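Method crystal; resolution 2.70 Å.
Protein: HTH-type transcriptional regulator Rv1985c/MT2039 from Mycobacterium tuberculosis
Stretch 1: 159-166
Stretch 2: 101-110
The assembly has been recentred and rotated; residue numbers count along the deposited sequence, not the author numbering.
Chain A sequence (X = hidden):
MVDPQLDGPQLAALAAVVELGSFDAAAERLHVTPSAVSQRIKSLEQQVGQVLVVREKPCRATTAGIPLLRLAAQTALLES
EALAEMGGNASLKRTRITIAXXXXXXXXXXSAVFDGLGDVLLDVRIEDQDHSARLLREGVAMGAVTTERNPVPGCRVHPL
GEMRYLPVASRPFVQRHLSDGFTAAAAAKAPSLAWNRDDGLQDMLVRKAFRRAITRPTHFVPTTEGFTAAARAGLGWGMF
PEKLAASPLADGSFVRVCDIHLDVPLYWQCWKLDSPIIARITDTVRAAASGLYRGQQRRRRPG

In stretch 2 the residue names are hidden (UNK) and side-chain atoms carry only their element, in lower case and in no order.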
# COMPACT_ATOMS: atom_id res chain seq x y z
N PRO A 159 12.50 -28.58 -3.67
CA PRO A 159 11.95 -28.47 -5.02
C PRO A 159 10.91 -29.53 -5.21
O PRO A 159 11.04 -30.63 -4.66
CB PRO A 159 13.16 -28.74 -5.91
CG PRO A 159 14.35 -28.54 -5.02
CD PRO A 159 13.91 -29.00 -3.68
N LEU A 160 9.87 -29.22 -5.96
CA LEU A 160 8.76 -30.14 -6.15
C LEU A 160 8.69 -30.60 -7.60
O LEU A 160 8.11 -31.65 -7.88
CB LEU A 160 7.46 -29.46 -5.76
CG LEU A 160 7.25 -29.23 -4.27
CD1 LEU A 160 6.10 -28.26 -4.09
CD2 LEU A 160 6.95 -30.54 -3.57
N GLY A 161 9.31 -29.82 -8.49
CA GLY A 161 9.18 -29.99 -9.92
C GLY A 161 8.71 -28.70 -10.57
O GLY A 161 8.65 -27.66 -9.94
N GLU A 162 8.38 -28.75 -11.85
CA GLU A 162 7.79 -27.58 -12.51
C GLU A 162 6.38 -27.87 -13.02
O GLU A 162 6.07 -29.01 -13.42
CB GLU A 162 8.68 -27.10 -13.64
CG GLU A 162 10.10 -26.82 -13.20
CD GLU A 162 10.98 -26.39 -14.36
OE1 GLU A 162 10.57 -26.59 -15.53
OE2 GLU A 162 12.09 -25.86 -14.08
N MET A 163 5.52 -26.85 -12.98
CA MET A 163 4.16 -26.94 -13.52
C MET A 163 4.17 -26.32 -14.91
O MET A 163 4.73 -25.24 -15.10
CB MET A 163 3.17 -26.20 -12.58
CG MET A 163 1.75 -26.01 -13.12
SD MET A 163 0.54 -25.54 -11.85
CE MET A 163 1.48 -24.31 -10.99
N ARG A 164 3.60 -27.00 -15.90
CA ARG A 164 3.55 -26.41 -17.23
C ARG A 164 2.25 -25.65 -17.50
O ARG A 164 1.17 -26.11 -17.15
CB ARG A 164 3.76 -27.45 -18.33
CG ARG A 164 3.66 -26.84 -19.71
CD ARG A 164 4.38 -27.67 -20.75
NE ARG A 164 5.78 -27.86 -20.42
CZ ARG A 164 6.51 -28.88 -20.83
NH1 ARG A 164 5.97 -29.82 -21.59
NH2 ARG A 164 7.78 -28.98 -20.47
N TYR A 165 2.38 -24.48 -18.13
CA TYR A 165 1.22 -23.65 -18.46
C TYR A 165 1.04 -23.51 -19.98
O TYR A 165 1.92 -23.00 -20.67
CB TYR A 165 1.38 -22.26 -17.84
CG TYR A 165 1.12 -22.21 -16.36
CD1 TYR A 165 -0.15 -21.95 -15.88
CD2 TYR A 165 2.14 -22.42 -15.44
CE1 TYR A 165 -0.40 -21.90 -14.53
CE2 TYR A 165 1.90 -22.38 -14.09
CZ TYR A 165 0.63 -22.12 -13.64
OH TYR A 165 0.37 -22.07 -12.29
N LEU A 166 -0.12 -23.94 -20.48
CA LEU A 166 -0.46 -23.84 -21.91
C LEU A 166 -1.34 -22.63 -22.15
O LEU A 166 -2.30 -22.42 -21.43
CB LEU A 166 -1.22 -25.09 -22.35
CG LEU A 166 -0.48 -26.37 -21.96
CD1 LEU A 166 -1.25 -27.63 -22.33
CD2 LEU A 166 0.88 -26.35 -22.62
N UNK A 101 -1.07 -22.70 -0.02
CA UNK A 101 -1.03 -23.37 -1.33
C UNK A 101 -1.51 -22.46 -2.46
O UNK A 101 -2.63 -21.97 -2.41
c UNK A 101 -1.84 -25.31 -2.69
c UNK A 101 -1.91 -24.63 -1.35
c UNK A 101 -1.49 -25.59 -0.26
N UNK A 102 -0.68 -22.24 -3.48
CA UNK A 102 -1.09 -21.46 -4.65
C UNK A 102 -2.27 -22.11 -5.38
O UNK A 102 -2.34 -23.33 -5.50
n UNK A 102 0.70 -23.57 -5.45
c UNK A 102 0.07 -21.24 -5.62
o UNK A 102 0.85 -22.58 -7.45
c UNK A 102 0.58 -22.53 -6.26
N UNK A 103 -3.18 -21.26 -5.87
CA UNK A 103 -4.45 -21.70 -6.46
C UNK A 103 -4.30 -22.82 -7.47
O UNK A 103 -5.03 -23.80 -7.44
c UNK A 103 -5.17 -20.51 -7.09
N UNK A 104 -3.36 -22.64 -8.39
CA UNK A 104 -3.10 -23.62 -9.44
C UNK A 104 -2.66 -25.00 -8.93
O UNK A 104 -2.95 -26.01 -9.56
c UNK A 104 -2.68 -22.01 -11.35
c UNK A 104 -2.08 -23.06 -10.44
o UNK A 104 -1.90 -21.21 -11.93
o UNK A 104 -3.93 -21.99 -11.48
N UNK A 105 -1.98 -25.04 -7.79
CA UNK A 105 -1.61 -26.34 -7.23
C UNK A 105 -2.78 -27.03 -6.56
O UNK A 105 -2.89 -28.26 -6.63
c UNK A 105 -0.45 -26.22 -6.25
o UNK A 105 0.73 -25.77 -6.90
N UNK A 106 -3.65 -26.26 -5.92
CA UNK A 106 -4.78 -26.86 -5.21
C UNK A 106 -5.76 -27.50 -6.19
O UNK A 106 -6.37 -28.51 -5.89
s UNK A 106 -6.57 -27.77 -2.54
c UNK A 106 -6.78 -26.36 -3.66
c UNK A 106 -5.63 -27.00 -1.28
c UNK A 106 -5.49 -25.84 -4.31
N UNK A 107 -5.89 -26.91 -7.37
CA UNK A 107 -6.85 -27.42 -8.33
C UNK A 107 -6.31 -28.64 -9.08
O UNK A 107 -7.07 -29.41 -9.66
c UNK A 107 -7.25 -26.34 -9.31
N UNK A 108 -5.00 -28.81 -9.07
CA UNK A 108 -4.42 -29.91 -9.81
C UNK A 108 -3.87 -30.98 -8.88
O UNK A 108 -4.62 -31.78 -8.32
c UNK A 108 -3.36 -29.43 -10.80
o UNK A 108 -2.33 -28.74 -10.09
c UNK A 108 -3.98 -28.49 -11.81
N UNK A 109 -2.56 -30.96 -8.66
CA UNK A 109 -1.92 -32.06 -7.95
C UNK A 109 -2.14 -32.10 -6.45
O UNK A 109 -2.28 -33.19 -5.89
c UNK A 109 2.27 -28.94 -5.52
c UNK A 109 1.12 -31.53 -5.46
c UNK A 109 0.50 -29.73 -8.55
c UNK A 109 -0.44 -32.08 -8.28
n UNK A 109 1.25 -28.85 -7.80
c UNK A 109 1.83 -31.04 -4.40
c UNK A 109 1.54 -29.43 -6.59
c UNK A 109 0.29 -30.88 -7.84
c UNK A 109 0.96 -30.71 -6.59
c UNK A 109 2.40 -29.76 -4.44
N UNK A 110 -2.18 -30.94 -5.78
CA UNK A 110 -2.15 -30.92 -4.31
C UNK A 110 -3.27 -31.71 -3.65
O UNK A 110 -3.11 -32.26 -2.57
c UNK A 110 -1.75 -29.38 -2.32
c UNK A 110 -1.05 -29.17 0.35
c UNK A 110 -0.45 -29.11 -1.96
c UNK A 110 -2.14 -29.49 -3.78
c UNK A 110 -0.10 -29.01 -0.63
c UNK A 110 -2.34 -29.43 0.01
c UNK A 110 -2.69 -29.54 -1.32

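Position 101 carries three carbons, one bearing the other two, a fork at the beta carbon that reaches nothing on the strand; it is Val-101. Position 102 has two carbons, the second holding one oxygen and one nitrogen, so it is an amide of the short kind, and its side-chain oxygen lies 4.0 Å from CE of Met-163. That makes it Asn-102, at the N-cap position right before the helix. Its backbone O accepts from the backbone N of position 105 at 2.9 Å, part of the turn that starts the helix. A single carbon at position 103, far from the strand, gives Ala-103.

Position 104 shows two carbons, the second carrying two oxygens, a short carboxylate pointing toward the strand. One carboxylate oxygen of position 104 lies 2.5 Å from OH of Tyr-165, and its CB sits 3.8 Å from CE of Met-163: Asp-104. Its OD2 accepts a very short hydrogen bond from that hydroxyl, whose modelled place is less sure, so the exact length deserves caution. Position 105 has one carbon and then one oxygen, which comes within 4.4 Å of CE of Met-163; this is the unbranched hydroxyl of Ser-105. Its OG receives a weak hydrogen bond from ND2 of Asn-102 at 2.6 Å.

At position 106 two carbons, a sulfur and a last carbon run unbranched, which means Met-106; the chain is buried but does not reach the strand. Position 107, one carbon and no contact, is Ala-107. Position 108 has a carbon bearing one oxygen and one carbon, with no strand atom within 4.5 Å, hence Thr-108, whose OG1 donates to the backbone O of Asp-104 at 2.8 Å, tying its side chain back to the preceding turn.

Fused five- and six-membered rings with eight carbons and one nitrogen follow one carbon at position 109. A six-ring carbon there meets CD1 of Leu-160 at 4.0 Å, an apolar contact made obliquely to the ring, the indole of Trp-109. Position 110 has one carbon and a six-carbon ring without a hydroxyl: Phe-110, out of reach of the strand.

The contact works as a small patch, 244 Å² over both sides, between the strand and a short helix with its flanking residues; helix and strand axes are nearly perpendicular. Side chains must bridge the gap, since the nearest CA atoms, those of Met-163 and Ser-105, are 8.6 Å apart. Leu-160 and Met-163 both point toward stretch 2, Leu-160 to meet Trp-109 beyond the helix, while Tyr-165 starts sideways and brings its end nearer. The design rule combines Met-163 reaching the start of the helix, Asp-104 receiving the Tyr-165 hydroxyl, and Trp-109 packing against Leu-160.

Stretch 2 101-110: VNADSMATWF
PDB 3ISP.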